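Local atomic coordinates of DUF4276 family protein (Pyrococcus horikoshii, PDB entry 2P62), a protein that is of unknown function but belongs to a family related to Toprim domains, the nucleic-acid-handling fold of primases, topoisomerases and some nucleases. Residues M1-E14 against L51-A65. Numbering follows the deposited sequence.
Sequences MRIKLIIVEGKTDE and LVLEKDNIALVIIHA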
ATOM      1  N   MET A   1       3.038  10.361  31.209  1.00 29.11           N
ATOM      2  CA  MET A   1       3.804   9.512  30.261  1.00 27.51           C
ATOM      3  C   MET A   1       4.897  10.346  29.544  1.00 28.36           C
ATOM      4  O   MET A   1       4.706  11.539  29.280  1.00 27.69           O
ATOM      5  CB  MET A   1       2.811   8.923  29.250  1.00 27.15           C
ATOM      6  CG  MET A   1       3.106   7.522  28.747  1.00 27.34           C
ATOM      7  SD  MET A   1       2.759   6.145  29.859  1.00 21.39           S
ATOM      8  CE  MET A   1       3.235   4.879  28.741  1.00 22.80           C
ATOM      9  N   ARG A   2       6.054   9.741  29.269  1.00 28.07           N
ATOM     10  CA  ARG A   2       7.118  10.441  28.544  1.00 26.97           C
ATOM     11  C   ARG A   2       6.766  10.282  27.075  1.00 27.34           C
ATOM     12  O   ARG A   2       6.431   9.184  26.622  1.00 27.15           O
ATOM     13  CB  ARG A   2       8.482   9.800  28.783  1.00 29.80           C
ATOM     14  CG  ARG A   2       9.087  10.093  30.126  1.00 31.50           C
ATOM     15  CD  ARG A   2       9.494   8.814  30.824  1.00 34.26           C
ATOM     16  NE  ARG A   2      10.467   8.009  30.082  1.00 37.21           N
ATOM     17  CZ  ARG A   2      11.598   8.478  29.571  1.00 36.20           C
ATOM     18  NH1 ARG A   2      11.899   9.756  29.699  1.00 41.64           N
ATOM     19  NH2 ARG A   2      12.458   7.666  28.980  1.00 35.24           N
ATOM     20  N   ILE A   3       6.841  11.374  26.329  1.00 26.35           N
ATOM     21  CA  ILE A   3       6.502  11.334  24.919  1.00 27.37           C
ATOM     22  C   ILE A   3       7.685  11.668  24.036  1.00 28.11           C
ATOM     23  O   ILE A   3       8.385  12.650  24.274  1.00 28.76           O
ATOM     24  CB  ILE A   3       5.392  12.337  24.569  1.00 29.10           C
ATOM     25  CG1 ILE A   3       4.175  12.142  25.464  1.00 28.71           C
ATOM     26  CG2 ILE A   3       4.971  12.139  23.123  1.00 29.48           C
ATOM     27  CD1 ILE A   3       3.147  13.209  25.255  1.00 29.22           C
ATOM     28  N   LYS A   4       7.887  10.844  23.013  1.00 26.73           N
ATOM     29  CA  LYS A   4       8.951  11.036  22.041  1.00 25.79           C
ATOM     30  C   LYS A   4       8.296  11.020  20.662  1.00 27.05           C
ATOM     31  O   LYS A   4       7.459  10.163  20.376  1.00 27.14           O
ATOM     32  CB  LYS A   4       9.975   9.908  22.133  1.00 27.16           C
ATOM     33  CG  LYS A   4      10.594   9.744  23.506  1.00 26.32           C
ATOM     34  CD  LYS A   4      11.771   8.802  23.450  1.00 25.54           C
ATOM     35  CE  LYS A   4      12.374   8.586  24.835  1.00 23.97           C
ATOM     36  NZ  LYS A   4      13.585   7.723  24.726  1.00 21.21           N
ATOM     37  N   LEU A   5       8.671  11.979  19.820  1.00 26.42           N
ATOM     38  CA  LEU A   5       8.123  12.087  18.475  1.00 25.22           C
ATOM     39  C   LEU A   5       9.095  11.549  17.420  1.00 25.52           C
ATOM     40  O   LEU A   5      10.273  11.920  17.387  1.00 24.43           O
ATOM     41  CB  LEU A   5       7.784  13.553  18.173  1.00 27.14           C
ATOM     42  CG  LEU A   5       7.184  13.897  16.805  1.00 29.22           C
ATOM     43  CD1 LEU A   5       5.867  13.140  16.625  1.00 27.66           C
ATOM     44  CD2 LEU A   5       6.950  15.407  16.700  1.00 25.41           C
ATOM     45  N   ILE A   6       8.589  10.662  16.570  1.00 25.18           N
ATOM     46  CA  ILE A   6       9.377  10.076  15.494  1.00 24.30           C
ATOM     47  C   ILE A   6       8.755  10.467  14.154  1.00 24.37           C
ATOM     48  O   ILE A   6       7.608  10.127  13.861  1.00 22.03           O
ATOM     49  CB  ILE A   6       9.430   8.539  15.597  1.00 23.90           C
ATOM     50  CG1 ILE A   6       9.965   8.129  16.976  1.00 23.82           C
ATOM     51  CG2 ILE A   6      10.319   7.984  14.479  1.00 25.60           C
ATOM     52  CD1 ILE A   6      10.203   6.631  17.160  1.00 20.43           C
ATOM     53  N   ILE A   7       9.522  11.200  13.353  1.00 25.79           N
ATOM     54  CA  ILE A   7       9.063  11.666  12.051  1.00 24.81           C
ATOM     55  C   ILE A   7       9.785  10.958  10.914  1.00 25.35           C
ATOM     56  O   ILE A   7      11.006  11.040  10.797  1.00 25.51           O
ATOM     57  CB  ILE A   7       9.292  13.182  11.887  1.00 23.21           C
ATOM     58  CG1 ILE A   7       8.692  13.938  13.082  1.00 23.54           C
ATOM     59  CG2 ILE A   7       8.664  13.649  10.567  1.00 23.55           C
ATOM     60  CD1 ILE A   7       9.008  15.429  13.104  1.00 21.35           C
ATOM     61  N   VAL A   8       9.021  10.259  10.084  1.00 26.24           N
ATOM     62  CA  VAL A   8       9.575   9.540   8.945  1.00 27.05           C
ATOM     63  C   VAL A   8       8.906  10.058   7.683  1.00 28.30           C
ATOM     64  O   VAL A   8       7.947  10.829   7.762  1.00 28.47           O
ATOM     65  CB  VAL A   8       9.331   8.024   9.069  1.00 29.12           C
ATOM     66  CG1 VAL A   8      10.082   7.478  10.269  1.00 28.27           C
ATOM     67  CG2 VAL A   8       7.843   7.746   9.203  1.00 27.68           C
ATOM     68  N   GLU A   9       9.391   9.629   6.520  1.00 29.93           N
ATOM     69  CA  GLU A   9       8.819  10.102   5.263  1.00 31.23           C
ATOM     70  C   GLU A   9       7.540   9.409   4.799  1.00 30.09           C
ATOM     71  O   GLU A   9       6.594  10.082   4.407  1.00 32.85           O
ATOM     72  CB  GLU A   9       9.853  10.028   4.136  1.00 32.21           C
ATOM     73  CG  GLU A   9       9.397  10.769   2.886  1.00 34.38           C
ATOM     74  CD  GLU A   9      10.412  10.712   1.763  1.00 37.88           C
ATOM     75  OE1 GLU A   9      11.625  10.807   2.054  1.00 38.72           O
ATOM     76  OE2 GLU A   9       9.996  10.587   0.588  1.00 39.74           O
ATOM     77  N   GLY A  10       7.508   8.078   4.833  1.00 29.23           N
ATOM     78  CA  GLY A  10       6.324   7.364   4.380  1.00 26.88           C
ATOM     79  C   GLY A  10       5.964   6.104   5.149  1.00 28.40           C
ATOM     80  O   GLY A  10       6.585   5.777   6.166  1.00 28.47           O
ATOM     81  N   LYS A  11       4.949   5.395   4.654  1.00 28.96           N
ATOM     82  CA  LYS A  11       4.471   4.163   5.279  1.00 26.84           C
ATOM     83  C   LYS A  11       5.586   3.128   5.405  1.00 25.31           C
ATOM     84  O   LYS A  11       5.704   2.469   6.439  1.00 24.26           O
ATOM     85  CB  LYS A  11       3.322   3.564   4.465  1.00 28.68           C
ATOM     86  CG  LYS A  11       2.460   2.564   5.226  1.00 30.23           C
ATOM     87  CD  LYS A  11       1.576   3.283   6.234  1.00 34.24           C
ATOM     88  CE  LYS A  11       0.458   2.387   6.790  1.00 35.13           C
ATOM     89  NZ  LYS A  11       0.958   1.241   7.594  1.00 34.50           N
ATOM     90  N   THR A  12       6.398   2.977   4.359  1.00 23.52           N
ATOM     91  CA  THR A  12       7.495   2.010   4.393  1.00 24.18           C
ATOM     92  C   THR A  12       8.399   2.244   5.607  1.00 25.24           C
ATOM     93  O   THR A  12       8.752   1.297   6.318  1.00 23.99           O
ATOM     94  CB  THR A  12       8.366   2.068   3.101  1.00 25.52           C
ATOM     95  OG1 THR A  12       8.768   3.421   2.840  1.00 27.12           O
ATOM     96  CG2 THR A  12       7.590   1.527   1.897  1.00 26.22           C
ATOM     97  N   ASP A  13       8.761   3.508   5.847  1.00 25.83           N
ATOM     98  CA  ASP A  13       9.618   3.859   6.978  1.00 27.77           C
ATOM     99  C   ASP A  13       8.883   3.635   8.293  1.00 28.42           C
ATOM    100  O   ASP A  13       9.495   3.250   9.288  1.00 30.44           O
ATOM    101  CB  ASP A  13      10.079   5.325   6.897  1.00 30.55           C
ATOM    102  CG  ASP A  13      10.512   5.738   5.485  1.00 30.74           C
ATOM    103  OD1 ASP A  13       9.720   6.421   4.802  1.00 30.45           O
ATOM    104  OD2 ASP A  13      11.630   5.376   5.056  1.00 28.63           O
ATOM    105  N   GLU A  14       7.572   3.871   8.309  1.00 28.18           N
ATOM    106  CA  GLU A  14       6.810   3.663   9.539  1.00 27.76           C
ATOM    107  C   GLU A  14       6.726   2.175   9.906  1.00 26.54           C
ATOM    108  O   GLU A  14       6.817   1.819  11.079  1.00 24.06           O
ATOM    109  CB  GLU A  14       5.396   4.250   9.417  1.00 27.80           C
ATOM    110  CG  GLU A  14       4.484   3.905  10.603  1.00 29.18           C
ATOM    111  CD  GLU A  14       3.006   4.124  10.301  1.00 33.15           C
ATOM    112  OE1 GLU A  14       2.544   5.284  10.316  1.00 34.55           O
ATOM    113  OE2 GLU A  14       2.304   3.129  10.033  1.00 37.09           O
ATOM    114  N   LEU A  51       0.704   6.943  14.535  1.00 34.88           N
ATOM    115  CA  LEU A  51       0.850   5.664  15.199  1.00 31.32           C
ATOM    116  C   LEU A  51       1.430   5.910  16.593  1.00 30.11           C
ATOM    117  O   LEU A  51       2.445   6.597  16.745  1.00 28.91           O
ATOM    118  CB  LEU A  51       1.772   4.770  14.380  1.00 29.07           C
ATOM    119  CG  LEU A  51       2.154   3.418  14.962  1.00 30.18           C
ATOM    120  CD1 LEU A  51       0.934   2.509  15.098  1.00 25.52           C
ATOM    121  CD2 LEU A  51       3.204   2.802  14.048  1.00 28.18           C
ATOM    122  N   VAL A  52       0.766   5.364  17.607  1.00 28.38           N
ATOM    123  CA  VAL A  52       1.211   5.516  18.987  1.00 26.02           C
ATOM    124  C   VAL A  52       1.611   4.171  19.582  1.00 27.22           C
ATOM    125  O   VAL A  52       0.779   3.283  19.754  1.00 26.49           O
ATOM    126  CB  VAL A  52       0.113   6.132  19.876  1.00 24.83           C
ATOM    127  CG1 VAL A  52       0.638   6.317  21.299  1.00 26.07           C
ATOM    128  CG2 VAL A  52      -0.329   7.462  19.314  1.00 22.35           C
ATOM    129  N   LEU A  53       2.896   4.032  19.886  1.00 26.98           N
ATOM    130  CA  LEU A  53       3.422   2.810  20.468  1.00 28.38           C
ATOM    131  C   LEU A  53       3.801   3.121  21.910  1.00 29.41           C
ATOM    132  O   LEU A  53       4.398   4.165  22.184  1.00 28.72           O
ATOM    133  CB  LEU A  53       4.655   2.337  19.693  1.00 25.94           C
ATOM    134  CG  LEU A  53       4.502   2.125  18.187  1.00 28.11           C
ATOM    135  CD1 LEU A  53       5.779   1.484  17.641  1.00 25.05           C
ATOM    136  CD2 LEU A  53       3.292   1.229  17.894  1.00 26.84           C
ATOM    137  N   GLU A  54       3.455   2.222  22.828  1.00 29.72           N
ATOM    138  CA  GLU A  54       3.760   2.436  24.240  1.00 30.42           C
ATOM    139  C   GLU A  54       4.363   1.238  24.961  1.00 28.86           C
ATOM    140  O   GLU A  54       4.130   0.091  24.584  1.00 28.02           O
ATOM    141  CB  GLU A  54       2.496   2.869  24.985  1.00 30.61           C
ATOM    142  CG  GLU A  54       1.910   4.171  24.489  1.00 35.14           C
ATOM    143  CD  GLU A  54       0.641   4.558  25.222  1.00 35.44           C
ATOM    144  OE1 GLU A  54       0.112   5.655  24.954  1.00 39.48           O
ATOM    145  OE2 GLU A  54       0.176   3.764  26.063  1.00 36.68           O
ATOM    146  N   LYS A  55       5.137   1.534  26.004  1.00 28.41           N
ATOM    147  CA  LYS A  55       5.786   0.533  26.846  1.00 28.00           C
ATOM    148  C   LYS A  55       6.284   1.222  28.111  1.00 29.44           C
ATOM    149  O   LYS A  55       6.954   2.255  28.046  1.00 29.80           O
ATOM    150  CB  LYS A  55       6.961  -0.109  26.118  1.00 30.81           C
ATOM    151  CG  LYS A  55       7.689  -1.173  26.918  1.00 32.96           C
ATOM    152  CD  LYS A  55       8.882  -1.676  26.126  1.00 35.77           C
ATOM    153  CE  LYS A  55       9.761  -2.598  26.944  1.00 37.12           C
ATOM    154  NZ  LYS A  55       8.978  -3.721  27.495  1.00 37.19           N
ATOM    155  N   ASP A  56       5.950   0.644  29.261  1.00 30.70           N
ATOM    156  CA  ASP A  56       6.339   1.201  30.549  1.00 30.34           C
ATOM    157  C   ASP A  56       5.863   2.655  30.598  1.00 30.57           C
ATOM    158  O   ASP A  56       4.667   2.910  30.468  1.00 31.71           O
ATOM    159  CB  ASP A  56       7.862   1.121  30.748  1.00 32.59           C
ATOM    160  CG  ASP A  56       8.385  -0.316  30.771  1.00 34.59           C
ATOM    161  OD1 ASP A  56       7.873  -1.129  31.572  1.00 34.16           O
ATOM    162  OD2 ASP A  56       9.315  -0.633  29.986  1.00 37.57           O
ATOM    163  N   ASN A  57       6.780   3.607  30.774  1.00 28.81           N
ATOM    164  CA  ASN A  57       6.388   5.012  30.835  1.00 27.91           C
ATOM    165  C   ASN A  57       6.797   5.836  29.609  1.00 28.15           C
ATOM    166  O   ASN A  57       6.874   7.068  29.667  1.00 28.34           O
ATOM    167  CB  ASN A  57       6.935   5.668  32.116  1.00 27.06           C
ATOM    168  CG  ASN A  57       8.430   5.961  32.053  1.00 27.21           C
ATOM    169  OD1 ASN A  57       8.998   6.544  32.988  1.00 27.85           O
ATOM    170  ND2 ASN A  57       9.072   5.568  30.963  1.00 28.66           N
ATOM    171  N   ILE A  58       7.054   5.152  28.496  1.00 26.68           N
ATOM    172  CA  ILE A  58       7.437   5.827  27.261  1.00 26.19           C
ATOM    173  C   ILE A  58       6.412   5.666  26.145  1.00 27.10           C
ATOM    174  O   ILE A  58       6.007   4.552  25.813  1.00 28.86           O
ATOM    175  CB  ILE A  58       8.767   5.301  26.706  1.00 28.08           C
ATOM    176  CG1 ILE A  58       9.920   5.643  27.661  1.00 26.77           C
ATOM    177  CG2 ILE A  58       9.002   5.891  25.307  1.00 22.96           C
ATOM    178  CD1 ILE A  58      11.275   5.155  27.172  1.00 23.81           C
ATOM    179  N   ALA A  59       6.016   6.791  25.558  1.00 25.98           N
ATOM    180  CA  ALA A  59       5.081   6.793  24.439  1.00 25.68           C
ATOM    181  C   ALA A  59       5.820   7.302  23.202  1.00 24.90           C
ATOM    182  O   ALA A  59       6.435   8.364  23.234  1.00 25.36           O
ATOM    183  CB  ALA A  59       3.891   7.700  24.741  1.00 24.91           C
ATOM    184  N   LEU A  60       5.780   6.528  22.121  1.00 24.51           N
ATOM    185  CA  LEU A  60       6.417   6.930  20.876  1.00 23.69           C
ATOM    186  C   LEU A  60       5.329   7.291  19.877  1.00 23.66           C
ATOM    187  O   LEU A  60       4.499   6.457  19.515  1.00 20.48           O
ATOM    188  CB  LEU A  60       7.270   5.798  20.310  1.00 22.32           C
ATOM    189  CG  LEU A  60       8.424   5.353  21.207  1.00 22.61           C
ATOM    190  CD1 LEU A  60       9.060   4.110  20.632  1.00 20.48           C
ATOM    191  CD2 LEU A  60       9.434   6.478  21.357  1.00 20.08           C
ATOM    192  N   VAL A  61       5.328   8.548  19.452  1.00 24.30           N
ATOM    193  CA  VAL A  61       4.359   9.032  18.487  1.00 25.25           C
ATOM    194  C   VAL A  61       5.072   9.099  17.145  1.00 25.78           C
ATOM    195  O   VAL A  61       5.974   9.907  16.955  1.00 27.25           O
ATOM    196  CB  VAL A  61       3.843  10.429  18.882  1.00 25.29           C
ATOM    197  CG1 VAL A  61       2.831  10.921  17.855  1.00 25.61           C
ATOM    198  CG2 VAL A  61       3.197  10.368  20.272  1.00 23.31           C
ATOM    199  N   ILE A  62       4.670   8.236  16.222  1.00 25.53           N
ATOM    200  CA  ILE A  62       5.280   8.173  14.899  1.00 25.39           C
ATOM    201  C   ILE A  62       4.353   8.768  13.846  1.00 27.35           C
ATOM    202  O   ILE A  62       3.182   8.396  13.764  1.00 26.83           O
ATOM    203  CB  ILE A  62       5.569   6.712  14.514  1.00 25.34           C
ATOM    204  CG1 ILE A  62       6.321   6.026  15.652  1.00 22.56           C
ATOM    205  CG2 ILE A  62       6.362   6.644  13.216  1.00 21.41           C
ATOM    206  CD1 ILE A  62       6.530   4.575  15.420  1.00 26.44           C
ATOM    207  N   ILE A  63       4.879   9.689  13.041  1.00 28.75           N
ATOM    208  CA  ILE A  63       4.093  10.311  11.978  1.00 31.01           C
ATOM    209  C   ILE A  63       4.848  10.232  10.662  1.00 33.56           C
ATOM    210  O   ILE A  63       6.078  10.222  10.648  1.00 33.31           O
ATOM    211  CB  ILE A  63       3.800  11.812  12.258  1.00 30.07           C
ATOM    212  CG1 ILE A  63       5.106  12.594  12.365  1.00 31.43           C
ATOM    213  CG2 ILE A  63       3.015  11.968  13.536  1.00 30.01           C
ATOM    214  CD1 ILE A  63       4.904  14.076  12.585  1.00 33.04           C
ATOM    215  N   HIS A  64       4.105  10.179   9.559  1.00 37.79           N
ATOM    216  CA  HIS A  64       4.693  10.130   8.224  1.00 43.73           C
ATOM    217  C   HIS A  64       3.800  10.886   7.242  1.00 47.90           C
ATOM    218  O   HIS A  64       2.716  11.336   7.613  1.00 48.33           O
ATOM    219  CB  HIS A  64       4.853   8.689   7.744  1.00 43.15           C
ATOM    220  CG  HIS A  64       3.560   8.015   7.411  1.00 44.84           C
ATOM    221  ND1 HIS A  64       2.757   7.425   8.363  1.00 45.48           N
ATOM    222  CD2 HIS A  64       2.923   7.850   6.228  1.00 43.12           C
ATOM    223  CE1 HIS A  64       1.684   6.924   7.782  1.00 44.30           C
ATOM    224  NE2 HIS A  64       1.760   7.168   6.486  1.00 44.77           N
ATOM    225  N   ALA A  65       4.257  11.005   5.993  1.00 52.72           N
ATOM    226  CA  ALA A  65       3.523  11.710   4.933  1.00 57.28           C
ATOM    227  C   ALA A  65       3.030  13.064   5.440  1.00 60.77           C
ATOM    228  O   ALA A  65       1.918  13.502   5.128  1.00 61.99           O
ATOM    229  CB  ALA A  65       2.338  10.857   4.447  1.00 54.63           C
TER
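L5 and I7 lie beside V61 and I63 on one face of the sheet, L5 CD1 4.0 Å from V61 CG1 and I7 CG1 3.8 Å from I63 CD1. Behind them the strands 2-7 and 58-63 run parallel, 23° apart, neighbouring inner strands of a mixed sheet, consistent with the Toprim-like fold of this family; helix 71-84 covers L5 and I7. On the other face I6 CB meets I62 CG1, and K4 lies alongside L60, its CB 3.6 Å from L60 CD2, while K4 NZ is hydrogen-bonded to M239 O and to G241 O at the chain's end, and forms a salt bridge with E91. Seven backbone bonds, from R2 N to N57 O through V8 N to I63 O, stitch the pair together. At the start of strand 2-7, R2 passes I58 and its guanidinium pairs with E90.

Beyond the strands, V8 CG2 touches H64 CB at 3.5 Å. H64 sets its CG between the backbone N and the carbonyl carbon (chi1 71°), which turns the ring under the start of helix 11-23, where K11 CA lies over one face and E14 OE1 sits 2.9 Å from H64 ND1. Replacing H64 with an alanine would probably open a gap beneath G10 and K11 and leave E14 OE1 without its ring neighbour. E9, in a VEGKTDE sequence just after the first strand, probably corresponds to the conserved Toprim glutamate. E9 O accepts the bond from A65 N at 3.0 Å, the donor standing 52° out of the carbonyl plane.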